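Long-range contacts in endo-beta-1,4-glucanase (Bacillus licheniformis, PDB 2JEN), which hydrolyses internal beta-1,4-glucosidic bonds of xyloglucan and cellulose-like chains, as a family 12 glycoside hydrolase of plant cell-wall breakdown: residues N51-D56 and S84-Y89; A134-W139 and V238-E243; A155-L160 and V199-R204. The protein carries 1 engineered substitution. All coordinates share one frame; numbering follows the deposited sequence.

Contact 1. Residues N51-D56 and S84-Y89; sequences NVWGAD and STVKAY. With XYS (alpha-D-xylopyranose), chain B; GLC (alpha-D-glucopyranose), chain C; GLC (alpha-D-glucopyranose), chain D; GLC (alpha-D-glucopyranose), chain E.
Trp53 reaches Val86 with CG between its own backbone N and carbonyl carbon (chi1 69°) and the indole turned across that bond (chi2 -91°), Trp53 CZ2 lying 3.7 Å from Val86 CB. Val86 holds CG1 anti to its backbone N (chi1 174°), which brings CG1 to 3.7 Å from Trp53 NE1. The ring is enclosed on both faces: Val86 O stands over one, and the chain C glucose over the opposite one, its C1 3.6 Å above the indole plane. At the edge, Trp53 NE1 donates to O6 of the chain D glucose over 3.0 Å, with CB of Tyr89 alongside. Asn51 ND2 donates to O2 of the chain C glucose at 2.9 Å. The backbones are joined by Tyr89 N to Asn51 O, 3.0 Å, and by a weak bond from Gly54 N to Lys87 O. Gly54, within the type I turn from Val52 to Ala55, brings its CA to 3.3 Å from Val86 O, where any side chain would clash. One water donates to Gly54 O and also bonds Thr85 OG1. Trp53 thus stacks on one glucose while its NE1 holds another, characteristic of the glycan-binding cleft of a family 12 glycoside hydrolase.

Contact 2. Residues A134-W139 and V238-E243; sequences AAYDIW and VEFGTE. With GLC (alpha-D-glucopyranose), chain D; GLC (alpha-D-glucopyranose), chain F.
Phe240 drives the edge of its ring into the face of Tyr136. Its CG is anti to the backbone N (chi1 178°), whereas CG of Tyr136 sits anti to the carbonyl carbon (chi1 -76°), giving a T-shaped pair with centroids 5.0 Å apart and planes at 61°. Phe240 CD2 stands 3.7 Å above the centre of the tyrosine ring. Val238 closes in beside this pair, its CG1 3.8 Å from Tyr136 CD1, and lies alongside Ile138, both pointing the same way. An alanine in place of Tyr136 would probably leave the edge of Phe240 without its aromatic face and open a gap beside CG1 of Val238.

The alternate residues point to the cleft side, where Asp137 OD2 lies against C5 of the chain D glucose. Glu239 runs out extended beyond CG, and Glu239 OE2 lies 3.3 Å from Trp139 CD1 at the ring edge; the hydrogen bonds to this oxygen come from His97 and Ser237. A water lies 2.7 Å from Asp137 OD2 and 2.8 Å from Glu239 OE1, and accepts from Trp139 NE1. Glu243, past the last bridged pair, is likewise extended: its OE1 accepts from O3 of the chain F glucose at 2.6 Å, and its OE2 from O6 of the chain D glucose at 2.8 Å.

Four backbone bonds, reciprocal in Ala135-Gly241 and Asp137-Glu239, fix the antiparallel register. Tyr136 and Phe240 pack on Val122 and Trp256 of the facing sheet: one side is sandwich core, the other glycan cleft, as in the beta-jelly-roll of family 12.

Contact 3. Residues A155-L160 and V199-R204; sequences AIMIWL and VFSFIR. Engineered in segment 155-160: Ala155 (natural residue Glu). With GLC (alpha-D-glucopyranose), chain D; GLC (alpha-D-glucopyranose), chain F.
Trp159 and Ile203 lie side by side, the isoleucine spread over one face of the indole. Its CD1 sits 3.8 Å from the centroid of the six-membered ring, a CH-pi contact that rests on one of two conformers of Ile203 and is to that extent doubtful. The indole's edge is turned to the ligand, with O2 of the chain F glucose in the ring plane, 3.6 Å from CH2 of Trp159. Trp159 NE1 is buried without a polar partner. Met157 passes Ser201, its nearly extended chi2 (-163°) carrying SD to 3.4 Å from O3 of the chain F glucose; the bend at chi3 (80°) turns CE to 3.6 Å from O5 of the chain D glucose. The CB of the engineered Ala155, a glutamate in nature, lies 4.3 Å from CG2 of Val199, and Trp139 also touches it.

On the reverse face, the side chains of Phe202 and Ile156 cross, Phe202 CE1 3.9 Å from Ile156 CG2. Helix 215-225 covers this side, Phe218 meeting Phe202 edge-to-face. Five near-straight backbone bonds join the strands, at 10° to one another: a parallel pair within a mostly antiparallel jelly-roll sheet, lining the glycan cleft on one face.

All three contacts are buried, yet they differ in depth: contact 2 is centred about 1 Å from the chain centre, contact 3 about 9 Å and contact 1 about 13 Å. Contacts 2 and 3 belong to one sheet, in which strands 131-141 and 154-163 are neighbours, Ile138 N lying 2.8 Å from Ile156 O, probably hydrogen-bonded. Contact 1 is irregular loop, tied to contact 2 by Tyr89 OH, 2.8 Å from Ala135 O. Regular backbone pairing dominates the strand contacts, antiparallel in one and parallel in the other; contact 1 has just two backbone bonds, one weak, and adds indole-sugar stacking and glycan hydrogen bonds. Contact 2 also bonds the glycan, through Glu243. All touch the chain D glucose.

Contact 1. Residues N51-D56 and S84-Y89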
loop_
_atom_site.group_PDB
_atom_site.type_symbol
_atom_site.label_atom_id
_atom_site.label_comp_id
_atom_site.label_asym_id
_atom_site.label_seq_id
_atom_site.Cartn_x
_atom_site.Cartn_y
_atom_site.Cartn_z
ATOM N N ASN A 51 -13.854 -12.573 4.775
ATOM C CA ASN A 51 -15.075 -12.223 5.508
ATOM C C ASN A 51 -14.766 -11.206 6.585
ATOM O O ASN A 51 -14.034 -11.516 7.517
ATOM C CB ASN A 51 -15.659 -13.502 6.121
ATOM C CG ASN A 51 -16.911 -13.291 6.906
ATOM O OD1 ASN A 51 -17.220 -12.203 7.306
ATOM N ND2 ASN A 51 -17.622 -14.379 7.148
ATOM N N VAL A 52 -15.296 -9.988 6.416
ATOM C CA VAL A 52 -15.060 -8.883 7.314
ATOM C C VAL A 52 -16.380 -8.381 7.909
ATOM O O VAL A 52 -16.602 -7.178 8.034
ATOM C CB VAL A 52 -14.247 -7.759 6.644
ATOM C CG1 VAL A 52 -12.855 -8.289 6.289
ATOM C CG2 VAL A 52 -14.918 -7.174 5.393
ATOM N N TRP A 53 -17.218 -9.314 8.374
ATOM C CA TRP A 53 -18.584 -8.985 8.710
ATOM C C TRP A 53 -18.749 -7.989 9.856
ATOM O O TRP A 53 -19.777 -7.315 9.944
ATOM C CB TRP A 53 -19.386 -10.225 9.045
ATOM C CG TRP A 53 -19.068 -10.970 10.296
ATOM C CD1 TRP A 53 -18.182 -12.014 10.445
ATOM C CD2 TRP A 53 -19.701 -10.810 11.569
ATOM N NE1 TRP A 53 -18.241 -12.497 11.731
ATOM C CE2 TRP A 53 -19.171 -11.787 12.421
ATOM C CE3 TRP A 53 -20.709 -9.968 12.039
ATOM C CZ2 TRP A 53 -19.587 -11.936 13.738
ATOM C CZ3 TRP A 53 -21.115 -10.101 13.363
ATOM C CH2 TRP A 53 -20.534 -11.072 14.189
ATOM N N GLY A 54 -17.761 -7.892 10.728
ATOM C CA GLY A 54 -17.828 -7.061 11.921
ATOM C C GLY A 54 -17.050 -5.778 11.841
ATOM O O GLY A 54 -16.761 -5.169 12.858
ATOM N N ALA A 55 -16.676 -5.361 10.630
ATOM C CA ALA A 55 -15.710 -4.271 10.448
ATOM C C ALA A 55 -16.281 -2.874 10.313
ATOM O O ALA A 55 -15.516 -1.912 10.257
ATOM C CB ALA A 55 -14.874 -4.587 9.230
ATOM N N ASP A 56 -17.611 -2.725 10.260
ATOM C CA ASP A 56 -18.204 -1.432 9.855
ATOM C C ASP A 56 -17.784 -0.246 10.724
ATOM O O ASP A 56 -17.683 0.885 10.218
ATOM C CB ASP A 56 -19.760 -1.479 9.839
ATOM C CG ASP A 56 -20.346 -2.363 8.759
ATOM O OD1 ASP A 56 -19.655 -2.752 7.794
ATOM O OD2 ASP A 56 -21.546 -2.668 8.939
ATOM N N SER A 84 -14.663 -6.431 22.364
ATOM C CA SER A 84 -15.062 -7.835 22.399
ATOM C C SER A 84 -15.966 -8.250 21.231
ATOM O O SER A 84 -16.465 -9.359 21.187
ATOM C CB SER A 84 -15.784 -8.113 23.727
ATOM O OG SER A 84 -17.013 -7.429 23.730
ATOM N N THR A 85 -16.130 -7.387 20.242
ATOM C CA THR A 85 -16.892 -7.721 19.071
ATOM C C THR A 85 -16.010 -8.459 18.061
ATOM O O THR A 85 -14.858 -8.128 17.872
ATOM C CB THR A 85 -17.472 -6.484 18.437
ATOM O OG1 THR A 85 -16.423 -5.693 17.981
ATOM C CG2 THR A 85 -18.319 -5.638 19.378
ATOM N N VAL A 86 -16.564 -9.448 17.386
ATOM C CA VAL A 86 -15.861 -10.094 16.288
ATOM C C VAL A 86 -15.778 -9.122 15.107
ATOM O O VAL A 86 -16.809 -8.621 14.666
ATOM C CB VAL A 86 -16.580 -11.391 15.856
ATOM C CG1 VAL A 86 -15.911 -11.985 14.610
ATOM C CG2 VAL A 86 -16.591 -12.419 16.988
ATOM N N LYS A 87 -14.551 -8.817 14.656
ATOM C CA LYS A 87 -14.379 -7.922 13.525
ATOM C C LYS A 87 -14.485 -8.633 12.188
ATOM O O LYS A 87 -14.954 -8.051 11.206
ATOM C CB LYS A 87 -13.038 -7.203 13.576
ATOM C CG LYS A 87 -12.750 -6.471 14.911
ATOM C CD LYS A 87 -13.897 -5.611 15.399
ATOM C CE LYS A 87 -13.566 -4.830 16.690
ATOM N NZ LYS A 87 -13.348 -5.751 17.870
ATOM N N ALA A 88 -14.019 -9.878 12.158
ATOM C CA ALA A 88 -13.834 -10.589 10.904
ATOM C C ALA A 88 -13.755 -12.085 11.171
ATOM O O ALA A 88 -13.400 -12.498 12.293
ATOM C CB ALA A 88 -12.525 -10.099 10.219
ATOM N N TYR A 89 -14.068 -12.880 10.138
ATOM C CA TYR A 89 -13.907 -14.325 10.182
ATOM C C TYR A 89 -13.352 -14.775 8.830
ATOM O O TYR A 89 -14.025 -15.476 8.065
ATOM C CB TYR A 89 -15.239 -14.987 10.490
ATOM C CG TYR A 89 -15.237 -16.512 10.602
ATOM C CD1 TYR A 89 -14.420 -17.186 11.513
ATOM C CD2 TYR A 89 -16.023 -17.292 9.775
ATOM C CE1 TYR A 89 -14.461 -18.568 11.661
ATOM C CE2 TYR A 89 -16.064 -18.673 9.900
ATOM C CZ TYR A 89 -15.227 -19.309 10.792
ATOM O OH TYR A 89 -15.316 -20.673 10.917
HETATM C C1 XYS B . -21.274 -9.953 5.156
HETATM C C2 XYS B . -20.788 -8.545 4.833
HETATM C C3 XYS B . -19.426 -8.567 4.129
HETATM C C4 XYS B . -18.510 -9.543 4.876
HETATM C C5 XYS B . -19.120 -10.931 5.121
HETATM O O2 XYS B . -21.748 -7.913 3.970
HETATM O O3 XYS B . -18.776 -7.282 4.025
HETATM O O4 XYS B . -17.265 -9.621 4.232
HETATM O O5 XYS B . -20.330 -10.769 5.772
HETATM C C1 GLC C . -21.235 -14.504 10.955
HETATM C C2 GLC C . -21.001 -14.674 9.467
HETATM C C3 GLC C . -21.388 -13.423 8.719
HETATM C C4 GLC C . -22.837 -13.094 9.074
HETATM C C5 GLC C . -22.968 -12.934 10.598
HETATM C C6 GLC C . -24.450 -12.738 10.953
HETATM O O2 GLC C . -19.660 -15.053 9.153
HETATM O O3 GLC C . -21.128 -13.617 7.318
HETATM O O4 GLC C . -23.259 -11.897 8.488
HETATM O O5 GLC C . -22.598 -14.155 11.207
HETATM O O6 GLC C . -24.694 -11.420 11.389
HETATM C C1 GLC D . -20.698 -17.408 15.344
HETATM C C2 GLC D . -21.849 -16.451 15.042
HETATM C C3 GLC D . -22.015 -16.357 13.549
HETATM C C4 GLC D . -20.730 -15.790 12.953
HETATM C C5 GLC D . -19.628 -16.784 13.343
HETATM C C6 GLC D . -18.266 -16.508 12.694
HETATM O O1 GLC D . -20.503 -17.615 16.715
HETATM O O2 GLC D . -23.113 -16.844 15.527
HETATM O O3 GLC D . -23.211 -15.600 13.355
HETATM O O4 GLC D . -20.809 -15.750 11.545
HETATM O O5 GLC D . -19.534 -16.830 14.760
HETATM O O6 GLC D . -17.820 -15.193 12.946
HETATM C C1 GLC E . -19.715 -11.386 25.349
HETATM C C2 GLC E . -20.877 -11.739 24.445
HETATM C C3 GLC E . -20.554 -12.929 23.542
HETATM C C4 GLC E . -19.210 -12.724 22.836
HETATM C C5 GLC E . -18.151 -12.389 23.871
HETATM C C6 GLC E . -16.793 -12.082 23.222
HETATM O O1 GLC E . -19.977 -10.135 25.962
HETATM O O2 GLC E . -21.982 -12.124 25.250
HETATM O O3 GLC E . -21.572 -13.134 22.589
HETATM O O4 GLC E . -18.804 -13.930 22.204
HETATM O O5 GLC E . -18.547 -11.214 24.569
HETATM O O6 GLC E . -15.918 -11.639 24.255
HETATM O O HOH W 1 -17.736 -5.422 15.588
#

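Contact 2. Residues A134-W139 and V238-E243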
loop_
_atom_site.group_PDB
_atom_site.type_symbol
_atom_site.label_atom_id
_atom_site.label_comp_id
_atom_site.label_asym_id
_atom_site.label_seq_id
_atom_site.Cartn_x
_atom_site.Cartn_y
_atom_site.Cartn_z
ATOM N N ALA A 134 -9.323 -20.030 16.444
ATOM C CA ALA A 134 -9.379 -20.798 15.221
ATOM C C ALA A 134 -10.533 -21.763 15.421
ATOM O O ALA A 134 -10.526 -22.535 16.406
ATOM C CB ALA A 134 -8.086 -21.537 14.937
ATOM N N ALA A 135 -11.538 -21.703 14.572
ATOM C CA ALA A 135 -12.793 -22.380 14.827
ATOM C C ALA A 135 -13.499 -22.828 13.563
ATOM O O ALA A 135 -13.565 -22.064 12.579
ATOM C CB ALA A 135 -13.746 -21.485 15.633
ATOM N N TYR A 136 -14.077 -24.032 13.609
ATOM C CA TYR A 136 -15.084 -24.419 12.665
ATOM C C TYR A 136 -16.368 -23.676 12.957
ATOM O O TYR A 136 -16.700 -23.450 14.130
ATOM C CB TYR A 136 -15.395 -25.900 12.724
ATOM C CG TYR A 136 -14.350 -26.776 12.087
ATOM C CD1 TYR A 136 -14.364 -27.029 10.724
ATOM C CD2 TYR A 136 -13.304 -27.341 12.840
ATOM C CE1 TYR A 136 -13.398 -27.805 10.136
ATOM C CE2 TYR A 136 -12.324 -28.114 12.249
ATOM C CZ TYR A 136 -12.377 -28.369 10.883
ATOM O OH TYR A 136 -11.410 -29.170 10.281
ATOM N N ASP A 137 -17.096 -23.348 11.906
ATOM C CA ASP A 137 -18.450 -22.767 11.988
ATOM C C ASP A 137 -19.331 -23.562 11.060
ATOM O O ASP A 137 -19.064 -23.644 9.845
ATOM C CB ASP A 137 -18.439 -21.287 11.594
ATOM C CG ASP A 137 -19.578 -20.476 12.159
ATOM O OD1 ASP A 137 -20.144 -20.793 13.222
ATOM O OD2 ASP A 137 -19.886 -19.439 11.584
ATOM N N ILE A 138 -20.306 -24.265 11.640
ATOM C CA ILE A 138 -21.189 -25.151 10.913
ATOM C C ILE A 138 -22.589 -24.565 10.970
ATOM O O ILE A 138 -23.101 -24.278 12.050
ATOM C CB ILE A 138 -21.162 -26.554 11.544
ATOM C CG1 ILE A 138 -19.749 -27.160 11.542
ATOM C CG2 ILE A 138 -22.168 -27.495 10.868
ATOM C CD1 ILE A 138 -19.164 -27.452 12.870
ATOM N N TRP A 139 -23.199 -24.329 9.808
ATOM C CA TRP A 139 -24.499 -23.702 9.708
ATOM C C TRP A 139 -25.557 -24.730 9.382
ATOM O O TRP A 139 -25.331 -25.608 8.544
ATOM C CB TRP A 139 -24.510 -22.640 8.626
ATOM C CG TRP A 139 -23.689 -21.455 8.917
ATOM C CD1 TRP A 139 -22.535 -21.054 8.276
ATOM C CD2 TRP A 139 -23.977 -20.457 9.903
ATOM N NE1 TRP A 139 -22.095 -19.877 8.830
ATOM C CE2 TRP A 139 -22.973 -19.488 9.826
ATOM C CE3 TRP A 139 -24.994 -20.289 10.841
ATOM C CZ2 TRP A 139 -22.966 -18.384 10.633
ATOM C CZ3 TRP A 139 -24.984 -19.182 11.630
ATOM C CH2 TRP A 139 -23.991 -18.233 11.531
ATOM N N VAL A 238 -19.857 -26.202 6.245
ATOM C CA VAL A 238 -18.774 -26.350 7.200
ATOM C C VAL A 238 -17.710 -25.360 6.779
ATOM O O VAL A 238 -17.230 -25.395 5.638
ATOM C CB VAL A 238 -18.203 -27.773 7.251
ATOM C CG1 VAL A 238 -16.971 -27.849 8.119
ATOM C CG2 VAL A 238 -19.292 -28.761 7.724
ATOM N N GLU A 239 -17.386 -24.477 7.702
ATOM C CA GLU A 239 -16.396 -23.428 7.491
ATOM C C GLU A 239 -15.307 -23.566 8.534
ATOM O O GLU A 239 -15.572 -24.069 9.639
ATOM C CB GLU A 239 -17.035 -22.034 7.607
ATOM C CG GLU A 239 -18.334 -21.905 6.868
ATOM C CD GLU A 239 -18.951 -20.534 6.839
ATOM O OE1 GLU A 239 -18.406 -19.591 7.440
ATOM O OE2 GLU A 239 -20.026 -20.418 6.203
ATOM N N PHE A 240 -14.102 -23.109 8.241
ATOM C CA PHE A 240 -13.030 -23.071 9.229
ATOM C C PHE A 240 -12.317 -21.749 9.076
ATOM O O PHE A 240 -11.925 -21.375 7.965
ATOM C CB PHE A 240 -12.020 -24.192 9.032
ATOM C CG PHE A 240 -10.875 -24.143 10.012
ATOM C CD1 PHE A 240 -9.688 -23.553 9.669
ATOM C CD2 PHE A 240 -11.019 -24.649 11.295
ATOM C CE1 PHE A 240 -8.654 -23.468 10.593
ATOM C CE2 PHE A 240 -10.014 -24.553 12.213
ATOM C CZ PHE A 240 -8.816 -23.981 11.859
ATOM N N GLY A 241 -12.138 -21.035 10.184
ATOM C CA GLY A 241 -11.440 -19.768 10.090
ATOM C C GLY A 241 -11.046 -19.229 11.419
ATOM O O GLY A 241 -11.044 -19.972 12.418
ATOM N N THR A 242 -10.619 -17.970 11.435
ATOM C CA THR A 242 -10.199 -17.311 12.662
ATOM C C THR A 242 -11.113 -16.138 12.921
ATOM O O THR A 242 -11.077 -15.164 12.189
ATOM C CB THR A 242 -8.743 -16.850 12.594
ATOM O OG1 THR A 242 -8.596 -15.961 11.481
ATOM C CG2 THR A 242 -7.742 -17.986 12.419
ATOM N N GLU A 243 -11.899 -16.161 13.994
ATOM C CA GLU A 243 -12.582 -14.933 14.415
ATOM C C GLU A 243 -11.544 -14.061 15.052
ATOM O O GLU A 243 -10.799 -14.503 15.934
ATOM C CB GLU A 243 -13.692 -15.190 15.427
ATOM C CG GLU A 243 -14.864 -16.005 14.895
ATOM C CD GLU A 243 -16.004 -16.115 15.876
ATOM O OE1 GLU A 243 -15.819 -16.688 16.949
ATOM O OE2 GLU A 243 -17.102 -15.614 15.570
HETATM C C1 GLC D . -20.698 -17.408 15.344
HETATM C C2 GLC D . -21.849 -16.451 15.042
HETATM C C3 GLC D . -22.015 -16.357 13.549
HETATM C C4 GLC D . -20.730 -15.790 12.953
HETATM C C5 GLC D . -19.628 -16.784 13.343
HETATM C C6 GLC D . -18.266 -16.508 12.694
HETATM O O1 GLC D . -20.503 -17.615 16.715
HETATM O O2 GLC D . -23.113 -16.844 15.527
HETATM O O3 GLC D . -23.211 -15.600 13.355
HETATM O O4 GLC D . -20.809 -15.750 11.545
HETATM O O5 GLC D . -19.534 -16.830 14.760
HETATM O O6 GLC D . -17.820 -15.193 12.946
HETATM C C1 GLC F . -18.722 -13.927 20.763
HETATM C C2 GLC F . -18.168 -15.263 20.328
HETATM C C3 GLC F . -18.193 -15.416 18.826
HETATM C C4 GLC F . -19.546 -15.029 18.224
HETATM C C5 GLC F . -19.997 -13.686 18.824
HETATM C C6 GLC F . -21.404 -13.334 18.348
HETATM O O2 GLC F . -16.829 -15.367 20.760
HETATM O O3 GLC F . -17.919 -16.756 18.510
HETATM O O4 GLC F . -19.450 -14.989 16.800
HETATM O O5 GLC F . -20.036 -13.787 20.229
HETATM O O6 GLC F . -21.660 -11.959 18.638
HETATM O O HOH W 2 -19.622 -17.945 9.297
#

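Contact 3. Residues A155-L160 and V199-R204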
loop_
_atom_site.group_PDB
_atom_site.type_symbol
_atom_site.label_atom_id
_atom_site.label_comp_id
_atom_site.label_asym_id
_atom_site.label_seq_id
_atom_site.Cartn_x
_atom_site.Cartn_y
_atom_site.Cartn_z
ATOM N N ALA A 155 -26.081 -22.580 14.628
ATOM C CA ALA A 155 -24.659 -22.590 14.385
ATOM C C ALA A 155 -23.990 -23.501 15.390
ATOM O O ALA A 155 -24.305 -23.433 16.591
ATOM C CB ALA A 155 -24.064 -21.200 14.497
ATOM N N ILE A 156 -23.027 -24.306 14.921
ATOM C CA ILE A 156 -22.154 -25.068 15.783
ATOM C C ILE A 156 -20.728 -24.584 15.547
ATOM O O ILE A 156 -20.308 -24.502 14.399
ATOM C CB ILE A 156 -22.264 -26.560 15.499
ATOM C CG1 ILE A 156 -23.687 -27.044 15.713
ATOM C CG2 ILE A 156 -21.241 -27.342 16.316
ATOM C CD1 ILE A 156 -23.884 -28.507 15.169
ATOM N N MET A 157 -20.026 -24.230 16.602
ATOM C CA MET A 157 -18.645 -23.821 16.511
ATOM C C MET A 157 -17.755 -24.826 17.227
ATOM O O MET A 157 -18.098 -25.332 18.307
ATOM C CB MET A 157 -18.440 -22.465 17.157
ATOM C CG MET A 157 -19.334 -21.404 16.634
ATOM S SD MET A 157 -18.732 -19.776 17.070
ATOM C CE MET A 157 -17.440 -19.534 15.833
ATOM N N ILE A 158 -16.605 -25.115 16.658
ATOM C CA ILE A 158 -15.631 -26.031 17.236
ATOM C C ILE A 158 -14.308 -25.316 17.238
ATOM O O ILE A 158 -13.664 -25.191 16.179
ATOM C CB ILE A 158 -15.587 -27.389 16.513
ATOM C CG1 ILE A 158 -16.977 -28.021 16.384
ATOM C CG2 ILE A 158 -14.580 -28.315 17.226
ATOM C CD1 ILE A 158 -17.042 -29.280 15.592
ATOM N N TRP A 159 -13.898 -24.834 18.392
ATOM C CA TRP A 159 -12.703 -24.019 18.528
ATOM C C TRP A 159 -11.481 -24.889 18.826
ATOM O O TRP A 159 -11.411 -25.560 19.866
ATOM C CB TRP A 159 -12.806 -22.967 19.636
ATOM C CG TRP A 159 -13.918 -21.967 19.548
ATOM C CD1 TRP A 159 -15.147 -22.096 18.959
ATOM C CD2 TRP A 159 -13.906 -20.692 20.181
ATOM N NE1 TRP A 159 -15.883 -20.944 19.156
ATOM C CE2 TRP A 159 -15.140 -20.077 19.915
ATOM C CE3 TRP A 159 -12.972 -20.016 20.944
ATOM C CZ2 TRP A 159 -15.462 -18.806 20.391
ATOM C CZ3 TRP A 159 -13.296 -18.733 21.411
ATOM C CH2 TRP A 159 -14.545 -18.167 21.136
ATOM N N LEU A 160 -10.522 -24.875 17.911
ATOM C CA LEU A 160 -9.243 -25.542 18.086
ATOM C C LEU A 160 -8.221 -24.643 18.740
ATOM O O LEU A 160 -7.218 -25.127 19.260
ATOM C CB LEU A 160 -8.734 -26.047 16.752
ATOM C CG LEU A 160 -9.608 -27.038 16.007
ATOM C CD1 LEU A 160 -8.929 -27.535 14.722
ATOM C CD2 LEU A 160 -10.086 -28.221 16.877
ATOM N N VAL A 199 -26.579 -21.009 19.093
ATOM C CA VAL A 199 -25.157 -21.201 18.867
ATOM C C VAL A 199 -24.634 -22.140 19.957
ATOM O O VAL A 199 -24.745 -21.869 21.160
ATOM C CB VAL A 199 -24.382 -19.855 18.773
ATOM C CG1 VAL A 199 -24.597 -18.943 19.981
ATOM C CG2 VAL A 199 -22.887 -20.142 18.472
ATOM N N PHE A 200 -24.051 -23.234 19.501
ATOM C CA PHE A 200 -23.476 -24.239 20.329
ATOM C C PHE A 200 -21.977 -24.266 20.071
ATOM O O PHE A 200 -21.568 -24.536 18.921
ATOM C CB PHE A 200 -24.048 -25.618 20.007
ATOM C CG PHE A 200 -25.553 -25.675 20.031
ATOM C CD1 PHE A 200 -26.227 -25.847 21.215
ATOM C CD2 PHE A 200 -26.280 -25.610 18.858
ATOM C CE1 PHE A 200 -27.609 -25.911 21.215
ATOM C CE2 PHE A 200 -27.655 -25.710 18.852
ATOM C CZ PHE A 200 -28.329 -25.871 20.055
ATOM N N SER A 201 -21.200 -23.926 21.077
ATOM C CA SER A 201 -19.732 -23.826 20.920
ATOM C C SER A 201 -19.041 -24.882 21.733
ATOM O O SER A 201 -19.356 -25.078 22.901
ATOM C CB SER A 201 -19.198 -22.449 21.338
ATOM O OG SER A 201 -19.862 -21.408 20.616
ATOM N N PHE A 202 -18.088 -25.544 21.106
ATOM C CA PHE A 202 -17.220 -26.550 21.692
ATOM C C PHE A 202 -15.792 -26.010 21.673
ATOM O O PHE A 202 -15.240 -25.801 20.601
ATOM C CB PHE A 202 -17.275 -27.833 20.855
ATOM C CG PHE A 202 -18.618 -28.485 20.827
ATOM C CD1 PHE A 202 -19.621 -28.024 19.975
ATOM C CD2 PHE A 202 -18.923 -29.544 21.692
ATOM C CE1 PHE A 202 -20.887 -28.599 19.974
ATOM C CE2 PHE A 202 -20.185 -30.133 21.657
ATOM C CZ PHE A 202 -21.165 -29.678 20.836
ATOM N N ILE A 203 -15.247 -25.711 22.848
ATOM C CA ILE A 203 -13.919 -25.097 22.957
ATOM C C ILE A 203 -12.931 -26.101 23.500
ATOM O O ILE A 203 -13.069 -26.587 24.629
ATOM C CB ILE A 203 -13.929 -23.799 23.799
ATOM C CG1 ILE A 203 -14.781 -22.750 23.085
ATOM C CG2 ILE A 203 -12.467 -23.271 24.068
ATOM C CD1 ILE A 203 -14.877 -21.435 23.784
ATOM N N ARG A 204 -11.947 -26.459 22.712
ATOM C CA ARG A 204 -11.011 -27.493 23.162
ATOM C C ARG A 204 -10.356 -27.062 24.427
ATOM O O ARG A 204 -10.047 -25.906 24.601
ATOM C CB ARG A 204 -9.981 -27.821 22.067
ATOM C CG ARG A 204 -9.341 -29.189 22.257
ATOM C CD ARG A 204 -8.385 -29.472 21.105
ATOM N NE ARG A 204 -7.729 -30.790 21.234
ATOM C CZ ARG A 204 -6.584 -31.020 21.860
ATOM N NH1 ARG A 204 -5.892 -30.084 22.463
ATOM N NH2 ARG A 204 -6.115 -32.284 21.893
HETATM C C1 GLC D . -20.698 -17.408 15.344
HETATM C C2 GLC D . -21.849 -16.451 15.042
HETATM C C3 GLC D . -22.015 -16.357 13.549
HETATM C C4 GLC D . -20.730 -15.790 12.953
HETATM C C5 GLC D . -19.628 -16.784 13.343
HETATM C C6 GLC D . -18.266 -16.508 12.694
HETATM O O1 GLC D . -20.503 -17.615 16.715
HETATM O O2 GLC D . -23.113 -16.844 15.527
HETATM O O3 GLC D . -23.211 -15.600 13.355
HETATM O O4 GLC D . -20.809 -15.750 11.545
HETATM O O5 GLC D . -19.534 -16.830 14.760
HETATM O O6 GLC D . -17.820 -15.193 12.946
HETATM C C1 GLC F . -18.722 -13.927 20.763
HETATM C C2 GLC F . -18.168 -15.263 20.328
HETATM C C3 GLC F . -18.193 -15.416 18.826
HETATM C C4 GLC F . -19.546 -15.029 18.224
HETATM C C5 GLC F . -19.997 -13.686 18.824
HETATM C C6 GLC F . -21.404 -13.334 18.348
HETATM O O2 GLC F . -16.829 -15.367 20.760
HETATM O O3 GLC F . -17.919 -16.756 18.510
HETATM O O4 GLC F . -19.450 -14.989 16.800
HETATM O O5 GLC F . -20.036 -13.787 20.229
HETATM O O6 GLC F . -21.660 -11.959 18.638
#